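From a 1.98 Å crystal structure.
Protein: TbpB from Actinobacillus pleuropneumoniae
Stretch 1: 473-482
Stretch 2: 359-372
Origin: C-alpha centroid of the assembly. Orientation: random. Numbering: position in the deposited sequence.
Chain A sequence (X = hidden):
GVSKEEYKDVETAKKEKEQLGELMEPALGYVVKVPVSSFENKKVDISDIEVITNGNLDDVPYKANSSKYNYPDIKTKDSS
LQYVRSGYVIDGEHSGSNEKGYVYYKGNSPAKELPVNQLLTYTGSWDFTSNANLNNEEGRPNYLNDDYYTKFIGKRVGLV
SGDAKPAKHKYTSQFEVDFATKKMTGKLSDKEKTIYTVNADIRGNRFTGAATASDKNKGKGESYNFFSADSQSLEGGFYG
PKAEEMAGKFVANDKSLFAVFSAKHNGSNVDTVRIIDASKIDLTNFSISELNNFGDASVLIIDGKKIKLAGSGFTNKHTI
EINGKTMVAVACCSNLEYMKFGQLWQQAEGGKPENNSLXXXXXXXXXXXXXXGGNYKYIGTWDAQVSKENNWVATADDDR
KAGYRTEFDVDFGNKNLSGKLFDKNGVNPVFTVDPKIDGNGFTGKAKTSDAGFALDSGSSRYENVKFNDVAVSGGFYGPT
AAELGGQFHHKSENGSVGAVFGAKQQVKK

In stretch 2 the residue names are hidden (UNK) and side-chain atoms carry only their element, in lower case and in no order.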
# COMPACT_ATOMS: atom_id res chain seq x y z
N SER A 473 -8.37 -17.39 -9.03
CA SER A 473 -9.10 -16.41 -8.24
C SER A 473 -8.86 -15.00 -8.81
O SER A 473 -7.86 -14.76 -9.49
CB SER A 473 -8.70 -16.50 -6.78
OG SER A 473 -7.39 -16.02 -6.64
N GLY A 474 -9.80 -14.09 -8.56
CA GLY A 474 -9.71 -12.75 -9.10
C GLY A 474 -10.82 -11.85 -8.61
O GLY A 474 -11.51 -12.16 -7.63
N GLY A 475 -10.96 -10.70 -9.24
CA GLY A 475 -11.93 -9.76 -8.79
C GLY A 475 -12.51 -8.87 -9.86
O GLY A 475 -12.06 -8.86 -11.02
N PHE A 476 -13.48 -8.07 -9.42
CA PHE A 476 -14.08 -7.01 -10.20
C PHE A 476 -13.52 -5.69 -9.71
O PHE A 476 -13.41 -5.49 -8.50
CB PHE A 476 -15.59 -7.09 -10.03
CG PHE A 476 -16.17 -8.32 -10.70
CD1 PHE A 476 -16.44 -8.32 -12.08
CD2 PHE A 476 -16.38 -9.49 -9.97
CE1 PHE A 476 -16.93 -9.51 -12.71
CE2 PHE A 476 -16.89 -10.65 -10.58
CZ PHE A 476 -17.16 -10.66 -11.95
N TYR A 477 -13.13 -4.81 -10.65
CA TYR A 477 -12.41 -3.59 -10.33
C TYR A 477 -13.10 -2.35 -10.87
O TYR A 477 -13.71 -2.40 -11.96
CB TYR A 477 -10.99 -3.67 -10.90
CG TYR A 477 -10.25 -4.93 -10.48
CD1 TYR A 477 -10.03 -5.21 -9.12
CD2 TYR A 477 -9.78 -5.83 -11.43
CE1 TYR A 477 -9.32 -6.39 -8.71
CE2 TYR A 477 -9.07 -7.02 -11.04
CZ TYR A 477 -8.86 -7.29 -9.68
OH TYR A 477 -8.16 -8.43 -9.29
N GLY A 478 -13.01 -1.26 -10.12
CA GLY A 478 -13.64 0.00 -10.50
C GLY A 478 -15.09 0.16 -10.04
O GLY A 478 -15.71 -0.78 -9.53
N PRO A 479 -15.66 1.35 -10.25
CA PRO A 479 -16.90 1.75 -9.60
C PRO A 479 -18.13 0.96 -10.05
O PRO A 479 -19.15 0.95 -9.34
CB PRO A 479 -17.05 3.25 -9.97
CG PRO A 479 -15.77 3.66 -10.63
CD PRO A 479 -15.07 2.42 -11.08
N THR A 480 -18.06 0.35 -11.23
CA THR A 480 -19.22 -0.31 -11.79
C THR A 480 -18.92 -1.77 -12.13
O THR A 480 -19.74 -2.44 -12.79
CB THR A 480 -19.80 0.45 -13.06
OG1 THR A 480 -18.79 0.55 -14.07
CG2 THR A 480 -20.31 1.84 -12.70
N ALA A 481 -17.76 -2.27 -11.69
CA ALA A 481 -17.32 -3.63 -12.02
C ALA A 481 -17.18 -3.88 -13.52
O ALA A 481 -17.34 -5.03 -13.98
CB ALA A 481 -18.23 -4.70 -11.37
N ALA A 482 -16.83 -2.83 -14.26
CA ALA A 482 -16.66 -2.90 -15.71
C ALA A 482 -15.34 -3.53 -16.11
O ALA A 482 -15.08 -3.72 -17.30
CB ALA A 482 -16.77 -1.49 -16.33
N UNK A 359 2.74 -10.04 -12.82
CA UNK A 359 2.10 -9.31 -11.73
C UNK A 359 0.67 -8.96 -12.11
O UNK A 359 0.34 -8.82 -13.32
c UNK A 359 1.81 -5.05 -13.47
c UNK A 359 2.88 -6.96 -12.41
c UNK A 359 1.84 -6.04 -12.47
c UNK A 359 2.84 -5.00 -14.45
c UNK A 359 3.89 -6.90 -13.39
c UNK A 359 3.87 -5.91 -14.40
c UNK A 359 2.90 -8.04 -11.35
N UNK A 360 -0.17 -8.84 -11.09
CA UNK A 360 -1.52 -8.30 -11.26
C UNK A 360 -1.84 -7.39 -10.09
O UNK A 360 -1.63 -7.79 -8.93
c UNK A 360 -4.89 -8.75 -10.42
c UNK A 360 -4.62 -9.54 -12.83
c UNK A 360 -3.96 -8.82 -11.67
c UNK A 360 -2.57 -9.42 -11.35
N UNK A 361 -2.37 -6.21 -10.38
CA UNK A 361 -2.88 -5.31 -9.35
C UNK A 361 -4.27 -4.82 -9.72
O UNK A 361 -4.55 -4.56 -10.88
c UNK A 361 -1.92 -4.12 -9.15
c UNK A 361 0.42 -3.42 -8.33
c UNK A 361 -0.42 -4.55 -8.97
o UNK A 361 1.14 -3.64 -7.34
n UNK A 361 0.27 -2.21 -8.86
N UNK A 362 -5.15 -4.67 -8.74
CA UNK A 362 -6.50 -4.19 -9.02
C UNK A 362 -7.08 -3.48 -7.80
O UNK A 362 -6.70 -3.79 -6.66
N UNK A 363 -7.97 -2.54 -8.07
CA UNK A 363 -8.69 -1.77 -7.04
C UNK A 363 -10.11 -2.31 -7.02
O UNK A 363 -10.89 -1.96 -7.92
o UNK A 363 -6.16 1.93 -8.97
c UNK A 363 -7.24 1.61 -8.43
o UNK A 363 -8.26 2.32 -8.50
c UNK A 363 -8.69 -0.28 -7.45
c UNK A 363 -7.29 0.28 -7.67
N UNK A 364 -10.45 -3.16 -6.04
CA UNK A 364 -11.74 -3.88 -6.08
C UNK A 364 -12.92 -2.96 -6.11
O UNK A 364 -12.94 -1.95 -5.40
c UNK A 364 -11.11 -5.97 -4.76
n UNK A 364 -10.73 -8.26 -5.58
c UNK A 364 -11.05 -9.42 -5.01
c UNK A 364 -11.95 -4.75 -4.82
n UNK A 364 -10.13 -10.38 -4.95
c UNK A 364 -11.61 -7.09 -5.71
n UNK A 364 -12.27 -9.63 -4.49
N UNK A 365 -13.95 -3.36 -6.84
CA UNK A 365 -15.26 -2.67 -6.77
C UNK A 365 -15.83 -2.70 -5.35
O UNK A 365 -15.85 -3.76 -4.70
o UNK A 365 -15.70 -3.37 -9.04
c UNK A 365 -16.26 -3.36 -7.72
c UNK A 365 -17.66 -2.66 -7.71
N UNK A 366 -16.33 -1.56 -4.85
CA UNK A 366 -17.06 -1.57 -3.58
C UNK A 366 -18.26 -2.53 -3.70
O UNK A 366 -19.00 -2.52 -4.71
c UNK A 366 -17.50 -0.12 -3.17
N UNK A 367 -18.43 -3.39 -2.70
CA UNK A 367 -19.42 -4.47 -2.81
C UNK A 367 -20.83 -3.89 -2.96
O UNK A 367 -21.68 -4.47 -3.64
c UNK A 367 -20.27 -6.70 -1.90
o UNK A 367 -17.97 -5.94 -1.51
c UNK A 367 -19.33 -5.48 -1.65
N UNK A 368 -21.07 -2.71 -2.40
CA UNK A 368 -22.41 -2.10 -2.57
C UNK A 368 -22.67 -1.65 -4.00
O UNK A 368 -23.83 -1.41 -4.33
c UNK A 368 -22.67 -0.93 -1.62
o UNK A 368 -22.14 1.35 -1.92
o UNK A 368 -20.48 -0.08 -1.85
c UNK A 368 -21.70 0.19 -1.81
N UNK A 369 -21.61 -1.50 -4.81
CA UNK A 369 -21.70 -1.13 -6.22
C UNK A 369 -21.69 -2.32 -7.20
O UNK A 369 -21.78 -2.11 -8.42
c UNK A 369 -21.66 3.43 -5.55
c UNK A 369 -20.58 -0.15 -6.60
c UNK A 369 -20.55 1.14 -5.80
n UNK A 369 -21.28 3.62 -4.10
c UNK A 369 -21.90 1.92 -5.82
N UNK A 370 -21.57 -3.55 -6.70
CA UNK A 370 -21.59 -4.71 -7.61
C UNK A 370 -23.00 -4.83 -8.20
O UNK A 370 -23.97 -4.73 -7.46
c UNK A 370 -19.79 -6.19 -6.47
c UNK A 370 -21.27 -6.01 -6.88
c UNK A 370 -19.20 -7.79 -8.65
s UNK A 370 -18.69 -6.23 -7.88
N UNK A 371 -23.10 -5.04 -9.52
CA UNK A 371 -24.43 -5.23 -10.10
C UNK A 371 -25.16 -6.36 -9.39
O UNK A 371 -24.54 -7.36 -9.05
c UNK A 371 -22.04 -5.15 -10.55
c UNK A 371 -24.13 -5.61 -11.56
c UNK A 371 -22.81 -5.01 -11.84
N UNK A 372 -26.45 -6.20 -9.15
CA UNK A 372 -27.25 -7.24 -8.50
C UNK A 372 -27.84 -8.25 -9.50
O UNK A 372 -28.38 -9.28 -9.09
c UNK A 372 -27.81 -5.89 -6.38
c UNK A 372 -28.35 -6.59 -7.65
n UNK A 372 -27.52 -4.89 -3.68
c UNK A 372 -28.85 -4.98 -5.77
c UNK A 372 -28.25 -4.09 -4.71
O HOH W 1 -10.89 -13.41 -5.36

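Position 359 carries one carbon leading to a ring of six carbons. It has no oxygen on the ring and does not reach stretch 1. It is Phe359.

Position 360 has four carbons, forked at the second. One branch end lies 3.5 Å from Tyr477 OH. This is Leu360, and the atom is its CD2.

Position 361 has three carbons, the third carrying one oxygen and one nitrogen. It points away from stretch 1. The amide is that of Gln361.

Position 362 has no side-chain atoms. Its CA sits over one face of the Tyr477 ring, 3.8 Å from the centroid, in a CH-pi contact. An ideal CB here would lie 2.3 Å from Tyr477 CE1, so the ring occupies the space a side chain would need. It is Gly362.

Position 363 has three carbons, the third carrying two oxygens. The side chain makes no close contact with stretch 1. It is Glu363. Its backbone does the work: Gly478 N donates to Glu363 O at 3.1 Å.

Position 364 has three carbons, a nitrogen, then a carbon carrying two more nitrogens. That is a guanidinium. One face of the group covers Gly475, and the first nitrogen is 3.7 Å from Gly475 CA. A CB on Gly475 would clash with that nitrogen. One terminal nitrogen is 3.5 Å from Gly474 O, but the angle is too poor for a hydrogen bond. The residue is Arg364, and the terminal nitrogen is its NH1. Water 1 links them instead, donating to Gly474 O at 2.7 Å and weakly accepting from Arg364 NH1 at 3.2 Å.

Position 365 has one carbon bearing one oxygen and one carbon. The oxygen is 2.6 Å from Gly478 O. This is Thr365, and its OG1 donates that hydrogen bond. Its backbone N also donates to Phe476 O at 2.8 Å, nearly straight.

Position 366 has a single carbon and essentially no contact. It is Ala366.

Position 367 has one carbon bearing an oxygen and a carbon, and is out of reach. It is Thr367.

Position 368 has two carbons, the second carrying two oxygens. It is Asp368, also out of reach.

Position 369 has four carbons in a row ending in nitrogen. Its CB is 3.3 Å from Pro479 O. It is Lys369; its NZ forms a salt bridge with Asp368 OD2 at 3.3 Å.

Position 370 is unbranched: two carbons, sulfur, one carbon. The terminal carbon lies 3.5 Å from Phe476 CD2, and the sulfur 3.8 Å from Ala481 CB. It is Met370.

Position 371 has three carbons closing a ring onto the backbone N. A ring carbon lies 3.9 Å from Ala481 CB. It is Pro371.

Position 372 has four carbons ending in nitrogen, beyond reach. It is Lys372.

The contact is held by a single bridge between Tyr477 and Arg364, with hydrogen bonds from Gly478 N and Thr365 N. Thr365 OG1 adds a third bond at the start of the type I turn from Gly478 to Ala481. Apolar packing of Met370 and Pro371 completes the contact.

Stretch 2 (359-372) FLQGERTATDKMPK
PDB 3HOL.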